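Local atomic coordinates of phosphoglycerate dehydrogenase (Lactobacillus plantarum, PDB entry 3EVT), a protein that probably catalyses the NAD-dependent oxidation of 3-phosphoglycerate to 3-phosphohydroxypyruvate, the first step of the phosphorylated route to serine. Residues Q280-H283 against F284-V288; T235-M238 against T239-H243; A31-A35 against A36-Q40. One frame throughout, in Å; residues are numbered along the deposited sequence.

In the fold
The three contacts are local and share no helix or strand. Interaction 3 lies in the loop between strands 26-29 and 41-45 of the five-stranded parallel sheet. Interaction 2 lies within helix 234-242, on the seven-stranded sheet of the Rossmann-type NAD-binding domain. Their centres are about 66 Å apart, on opposite sides of the chain's centre. The centre of interaction 1 is about 13 Å from that of the chain, where a loop runs into helix 284-302. Interactions 1 and 3 are surface contacts. Interaction 1 stacks two rings beside a turn, while interaction 3 lays a backbone CH on one ring. Interaction 2 is partly buried. Regular helix bonds dominate it, with L237 turned to strand 248-251 and L241 to the following loop.

Interaction 1 of 3, residues Q280-H283 against F284-V288; sequences QIAH and FRATV
A286 N donates to H283 O at 2.7 Å, in a turn that carries loop 280-283 into helix 284-302. The donor stands above the carbonyl plane and the N-H...O angle is 136°. Beside this turn the rings of H283 and F284, residues that also touch a crystal neighbour, form an offset stack. Their centroids are 3.7 Å apart and their planes meet at 28°. H283 NE2 sits over the centre of the F284 ring, 3.1 Å above its plane. At chi1 165° the H283 CG points away from its own N, which brings the imidazole over one face of the F284 ring. R285 CB meets H283 CD2 at 3.6 Å. Elsewhere in the turn A282 CB packs on A286 CB at 3.8 Å. T287 OG1 donates to F284 O at 3.3 Å; the same oxygen accepts from T287 N and V288 N. T287 CG2 lies 3.9 Å from A282 O, and both I281 and T287 touch I93 of helix 93-110. An alanine in place of T287 would probably cost F284 O its hydroxyl donor and open a gap next to A282 O and I93. Three donors thus converge on one carbonyl, while the ring stack stays on the surface.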
loop_
_atom_site.group_PDB
_atom_site.type_symbol
_atom_site.label_atom_id
_atom_site.label_comp_id
_atom_site.label_asym_id
_atom_site.label_seq_id
_atom_site.Cartn_x
_atom_site.Cartn_y
_atom_site.Cartn_z
ATOM N N GLN A 280 4.878 -3.775 17.363
ATOM C CA GLN A 280 4.246 -2.982 18.432
ATOM C C GLN A 280 2.993 -2.250 17.945
ATOM O O GLN A 280 3.050 -1.437 17.002
ATOM C CB GLN A 280 5.220 -1.960 18.993
ATOM C CG GLN A 280 6.518 -2.566 19.432
ATOM C CD GLN A 280 7.312 -1.662 20.346
ATOM O OE1 GLN A 280 7.481 -0.464 20.088
ATOM N NE2 GLN A 280 7.813 -2.236 21.429
ATOM N N ILE A 281 1.857 -2.550 18.567
ATOM C CA ILE A 281 0.608 -1.889 18.204
ATOM C C ILE A 281 0.074 -1.184 19.404
ATOM O O ILE A 281 0.491 -1.460 20.534
ATOM C CB ILE A 281 -0.478 -2.868 17.722
ATOM C CG1 ILE A 281 -0.642 -4.036 18.700
ATOM C CG2 ILE A 281 -0.145 -3.408 16.351
ATOM C CD1 ILE A 281 -1.722 -5.002 18.252
ATOM N N ALA A 282 -0.855 -0.264 19.170
ATOM C CA ALA A 282 -1.437 0.451 20.298
ATOM C C ALA A 282 -2.351 -0.436 21.128
ATOM O O ALA A 282 -2.485 -1.655 20.927
ATOM C CB ALA A 282 -2.180 1.703 19.848
ATOM N N HIS A 283 -3.001 0.216 22.066
ATOM C CA HIS A 283 -3.836 -0.452 23.040
ATOM C C HIS A 283 -5.131 -0.877 22.305
ATOM O O HIS A 283 -5.524 -0.227 21.335
ATOM C CB HIS A 283 -4.055 0.541 24.209
ATOM C CG HIS A 283 -5.162 0.172 25.141
ATOM N ND1 HIS A 283 -4.943 -0.226 26.445
ATOM C CD2 HIS A 283 -6.503 0.165 24.967
ATOM C CE1 HIS A 283 -6.103 -0.469 27.031
ATOM N NE2 HIS A 283 -7.069 -0.229 26.158
ATOM N N PHE A 284 -5.762 -1.973 22.725
ATOM C CA PHE A 284 -6.968 -2.431 22.039
ATOM C C PHE A 284 -7.986 -1.312 21.754
ATOM O O PHE A 284 -8.416 -1.131 20.628
ATOM C CB PHE A 284 -7.638 -3.616 22.751
ATOM C CG PHE A 284 -7.830 -3.419 24.221
ATOM C CD1 PHE A 284 -9.078 -3.083 24.742
ATOM C CD2 PHE A 284 -6.750 -3.573 25.092
ATOM C CE1 PHE A 284 -9.239 -2.908 26.126
ATOM C CE2 PHE A 284 -6.896 -3.398 26.465
ATOM C CZ PHE A 284 -8.135 -3.064 26.986
ATOM N N ARG A 285 -8.367 -0.530 22.747
ATOM C CA ARG A 285 -9.310 0.527 22.437
ATOM C C ARG A 285 -8.910 1.265 21.136
ATOM O O ARG A 285 -9.765 1.596 20.324
ATOM C CB ARG A 285 -9.534 1.468 23.640
ATOM C CG ARG A 285 -10.513 0.892 24.667
ATOM C CD ARG A 285 -11.312 2.000 25.335
ATOM N NE ARG A 285 -11.845 1.588 26.637
ATOM C CZ ARG A 285 -12.349 2.413 27.565
ATOM N NH1 ARG A 285 -12.400 3.734 27.361
ATOM N NH2 ARG A 285 -12.815 1.910 28.716
ATOM N N ALA A 286 -7.621 1.442 20.892
ATOM C CA ALA A 286 -7.199 2.226 19.742
ATOM C C ALA A 286 -7.127 1.477 18.410
ATOM O O ALA A 286 -6.888 2.091 17.371
ATOM C CB ALA A 286 -5.820 2.875 20.017
ATOM N N THR A 287 -7.240 0.157 18.426
ATOM C CA THR A 287 -6.990 -0.597 17.200
ATOM C C THR A 287 -8.289 -1.207 16.755
ATOM O O THR A 287 -8.554 -1.398 15.568
ATOM C CB THR A 287 -5.965 -1.761 17.420
ATOM O OG1 THR A 287 -6.348 -2.569 18.544
ATOM C CG2 THR A 287 -4.552 -1.228 17.603
ATOM N N VAL A 288 -9.098 -1.531 17.741
ATOM C CA VAL A 288 -10.349 -2.153 17.469
ATOM C C VAL A 288 -11.405 -1.135 16.929
ATOM O O VAL A 288 -12.200 -1.467 16.057
ATOM C CB VAL A 288 -10.843 -2.801 18.737
ATOM C CG1 VAL A 288 -12.292 -3.181 18.579
ATOM C CG2 VAL A 288 -9.946 -4.018 19.054
#

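Interaction 2 of 3, residues T235-M238 against T239-H243; sequences TALM and TALDH
L241 lies along L237, one turn further on in helix 234-242, and L241 N bonds L237 O at 3.0 Å. The L241 side chain can be followed outward. Its CB is 3.6 Å from L237 O and nearly as close to M238 O. CG is anti to the carbonyl carbon (chi1 -67°), which keeps it beside L237 O at 3.4 Å. From there CD1 stays near L237 O, at 3.5 Å, and also meets L237 CD1 at 3.9 Å, the two side chains pointing the same way. CD2, the other branch, makes no close contact with 235-238. Beyond the helix both leucines touch L246, and L237 reaches A249 and L251 of strand 248-251. A240 N bonds A236 O at 2.7 Å, and both alanines pack on F214. On another face T239 OG1 lies 3.3 Å from A236 O. D242 N bonds M238 O at 2.9 Å, and its carboxylate holds R268 in a salt bridge. The chemistry is therefore divided around the helix of this beta-alpha-beta unit. Leucines and alanines supply the apolar side toward neighbouring elements. The backbone carbonyls are spent on successive helix bonds, and the exposed D242 ties the last turn to R268.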
loop_
_atom_site.group_PDB
_atom_site.type_symbol
_atom_site.label_atom_id
_atom_site.label_comp_id
_atom_site.label_asym_id
_atom_site.label_seq_id
_atom_site.Cartn_x
_atom_site.Cartn_y
_atom_site.Cartn_z
ATOM N N THR A 235 27.792 -11.194 9.290
ATOM C CA THR A 235 29.023 -11.062 8.522
ATOM C C THR A 235 28.824 -11.244 7.022
ATOM O O THR A 235 29.233 -10.374 6.228
ATOM C CB THR A 235 30.107 -12.026 9.053
ATOM O OG1 THR A 235 30.481 -11.568 10.361
ATOM C CG2 THR A 235 31.329 -12.016 8.136
ATOM N N ALA A 236 28.160 -12.345 6.665
ATOM C CA ALA A 236 27.791 -12.608 5.276
ATOM C C ALA A 236 27.003 -11.428 4.686
ATOM O O ALA A 236 27.274 -10.986 3.549
ATOM C CB ALA A 236 26.994 -13.879 5.189
ATOM N N LEU A 237 26.049 -10.908 5.474
ATOM C CA LEU A 237 25.213 -9.787 5.056
ATOM C C LEU A 237 26.090 -8.579 4.662
ATOM O O LEU A 237 25.963 -8.021 3.547
ATOM C CB LEU A 237 24.173 -9.431 6.143
ATOM C CG LEU A 237 23.350 -8.128 5.881
ATOM C CD1 LEU A 237 22.466 -8.190 4.618
ATOM C CD2 LEU A 237 22.503 -7.674 7.058
ATOM N N MET A 238 27.001 -8.192 5.558
ATOM C CA MET A 238 27.860 -7.058 5.275
ATOM C C MET A 238 28.741 -7.289 4.051
ATOM O O MET A 238 28.922 -6.365 3.244
ATOM C CB MET A 238 28.657 -6.632 6.512
ATOM C CG MET A 238 27.751 -5.958 7.591
ATOM S SD MET A 238 28.700 -5.241 8.944
ATOM C CE MET A 238 29.091 -6.797 9.729
ATOM N N THR A 239 29.234 -8.524 3.875
ATOM C CA THR A 239 30.008 -8.826 2.680
ATOM C C THR A 239 29.165 -8.925 1.378
ATOM O O THR A 239 29.598 -8.442 0.318
ATOM C CB THR A 239 31.104 -9.958 2.924
ATOM O OG1 THR A 239 30.491 -11.223 3.039
ATOM C CG2 THR A 239 31.863 -9.715 4.247
ATOM N N ALA A 240 27.937 -9.441 1.472
ATOM C CA ALA A 240 26.992 -9.417 0.318
ATOM C C ALA A 240 26.666 -7.997 -0.154
ATOM O O ALA A 240 26.515 -7.761 -1.354
ATOM C CB ALA A 240 25.716 -10.125 0.645
ATOM N N LEU A 241 26.526 -7.073 0.792
ATOM C CA LEU A 241 26.356 -5.659 0.485
ATOM C C LEU A 241 27.632 -5.063 -0.042
ATOM O O LEU A 241 27.621 -4.260 -0.959
ATOM C CB LEU A 241 25.909 -4.901 1.734
ATOM C CG LEU A 241 24.496 -5.270 2.233
ATOM C CD1 LEU A 241 24.288 -4.907 3.720
ATOM C CD2 LEU A 241 23.393 -4.654 1.306
ATOM N N ASP A 242 28.750 -5.473 0.516
ATOM C CA ASP A 242 30.023 -4.996 -0.005
ATOM C C ASP A 242 30.209 -5.341 -1.478
ATOM O O ASP A 242 30.635 -4.488 -2.259
ATOM C CB ASP A 242 31.198 -5.504 0.839
ATOM C CG ASP A 242 31.360 -4.708 2.100
ATOM O OD1 ASP A 242 30.771 -3.611 2.187
ATOM O OD2 ASP A 242 32.060 -5.184 3.004
ATOM N N HIS A 243 29.876 -6.578 -1.854
ATOM C CA HIS A 243 30.022 -7.030 -3.252
ATOM C C HIS A 243 28.761 -6.859 -4.112
ATOM O O HIS A 243 28.607 -7.548 -5.122
ATOM C CB HIS A 243 30.454 -8.499 -3.284
ATOM C CG HIS A 243 31.677 -8.778 -2.467
ATOM N ND1 HIS A 243 31.926 -10.006 -1.888
ATOM C CD2 HIS A 243 32.709 -7.975 -2.105
ATOM C CE1 HIS A 243 33.065 -9.954 -1.219
ATOM N NE2 HIS A 243 33.558 -8.731 -1.327
#

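Interaction 3 of 3, residues A31-A35 against A36-Q40; sequences AAVTA and ADYDQ
A35 and Y38 meet face-on: A35 CA stands over the centre of the Y38 ring, 3.4 Å from its centroid and 10° off the ring normal. This is a CH-pi contact. A35 CB adds to it, 3.7 Å from Y38 CE2. Y38 CG is anti to the carbonyl carbon (chi1 -69°), which brings the ring back along the turn so that one face meets A35. V33 CG2 comes to the edge of the same ring, 3.9 Å from Y38 CE1. D37 is the third main partner. Its N bonds T34 O at 2.9 Å, and its CB packs against V33 CG2 at 3.8 Å. D37 OD2 forms a salt bridge with K28. K28 also bonds A32 O, so the lysine bridges A32 and D37. T34 OG1 accepts from A36 N at 2.7 Å. Y38 touches the turn and also L50 and T53 of helix 50-56. The bond from A36 N to T34 OG1 defines an ST turn, and D37 N to T34 O closes a beta turn over T34-D37. The turn forms part of the connection from strand 26-29 to strand 41-45, in a parallel sheet with the 2-1-3-4-5 strand order of a flavodoxin-like fold.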
loop_
_atom_site.group_PDB
_atom_site.type_symbol
_atom_site.label_atom_id
_atom_site.label_comp_id
_atom_site.label_asym_id
_atom_site.label_seq_id
_atom_site.Cartn_x
_atom_site.Cartn_y
_atom_site.Cartn_z
ATOM N N ALA A 31 -25.853 0.252 28.970
ATOM C CA ALA A 31 -26.385 0.403 30.316
ATOM C C ALA A 31 -27.755 1.081 30.263
ATOM O O ALA A 31 -28.693 0.701 30.976
ATOM C CB ALA A 31 -25.407 1.223 31.193
ATOM N N ALA A 32 -27.863 2.097 29.418
ATOM C CA ALA A 32 -29.053 2.922 29.368
ATOM C C ALA A 32 -30.117 2.401 28.393
ATOM O O ALA A 32 -31.149 3.046 28.196
ATOM C CB ALA A 32 -28.667 4.349 29.017
ATOM N N VAL A 33 -29.874 1.252 27.773
ATOM C CA VAL A 33 -30.883 0.728 26.832
ATOM C C VAL A 33 -32.149 0.292 27.590
ATOM O O VAL A 33 -32.171 0.265 28.817
ATOM C CB VAL A 33 -30.335 -0.428 25.959
ATOM C CG1 VAL A 33 -29.520 -1.338 26.794
ATOM C CG2 VAL A 33 -31.481 -1.198 25.293
ATOM N N THR A 34 -33.216 -0.018 26.866
ATOM C CA THR A 34 -34.464 -0.403 27.512
ATOM C C THR A 34 -35.197 -1.210 26.487
ATOM O O THR A 34 -34.834 -1.165 25.320
ATOM C CB THR A 34 -35.385 0.774 27.752
ATOM O OG1 THR A 34 -36.435 0.702 26.786
ATOM C CG2 THR A 34 -34.655 2.101 27.622
ATOM N N ALA A 35 -36.251 -1.913 26.881
ATOM C CA ALA A 35 -36.871 -2.841 25.936
ATOM C C ALA A 35 -37.650 -2.099 24.875
ATOM O O ALA A 35 -38.058 -2.674 23.874
ATOM C CB ALA A 35 -37.752 -3.828 26.639
ATOM N N ALA A 36 -37.856 -0.806 25.096
ATOM C CA ALA A 36 -38.487 0.017 24.079
ATOM C C ALA A 36 -37.500 0.213 22.924
ATOM O O ALA A 36 -37.897 0.296 21.759
ATOM C CB ALA A 36 -38.887 1.341 24.656
ATOM N N ASP A 37 -36.213 0.268 23.261
ATOM C CA ASP A 37 -35.150 0.363 22.247
ATOM C C ASP A 37 -35.017 -0.888 21.369
ATOM O O ASP A 37 -34.764 -0.783 20.186
ATOM C CB ASP A 37 -33.807 0.695 22.913
ATOM C CG ASP A 37 -33.807 2.077 23.549
ATOM O OD1 ASP A 37 -34.360 3.013 22.925
ATOM O OD2 ASP A 37 -33.270 2.227 24.664
ATOM N N TYR A 38 -35.212 -2.065 21.952
ATOM C CA TYR A 38 -34.841 -3.318 21.308
ATOM C C TYR A 38 -35.024 -3.377 19.782
ATOM O O TYR A 38 -34.112 -3.756 19.052
ATOM C CB TYR A 38 -35.572 -4.489 21.969
ATOM C CG TYR A 38 -35.129 -4.816 23.388
ATOM C CD1 TYR A 38 -34.237 -4.004 24.063
ATOM C CD2 TYR A 38 -35.639 -5.918 24.051
ATOM C CE1 TYR A 38 -33.850 -4.297 25.350
ATOM C CE2 TYR A 38 -35.268 -6.220 25.341
ATOM C CZ TYR A 38 -34.373 -5.411 25.988
ATOM O OH TYR A 38 -33.984 -5.710 27.282
ATOM N N ASP A 39 -36.205 -3.046 19.287
ATOM C CA ASP A 39 -36.446 -3.261 17.862
ATOM C C ASP A 39 -35.871 -2.098 17.025
ATOM O O ASP A 39 -35.962 -2.085 15.808
ATOM C CB ASP A 39 -37.941 -3.506 17.586
ATOM C CG ASP A 39 -38.426 -4.851 18.139
ATOM O OD1 ASP A 39 -37.601 -5.563 18.765
ATOM O OD2 ASP A 39 -39.621 -5.205 17.941
ATOM N N GLN A 40 -35.272 -1.141 17.726
ATOM C CA GLN A 40 -34.591 0.005 17.138
ATOM C C GLN A 40 -33.120 -0.274 16.748
ATOM O O GLN A 40 -32.576 0.330 15.811
ATOM C CB GLN A 40 -34.552 1.094 18.186
ATOM C CG GLN A 40 -35.913 1.526 18.643
ATOM C CD GLN A 40 -36.631 2.074 17.474
ATOM O OE1 GLN A 40 -36.715 3.308 17.292
ATOM N NE2 GLN A 40 -37.095 1.171 16.615
#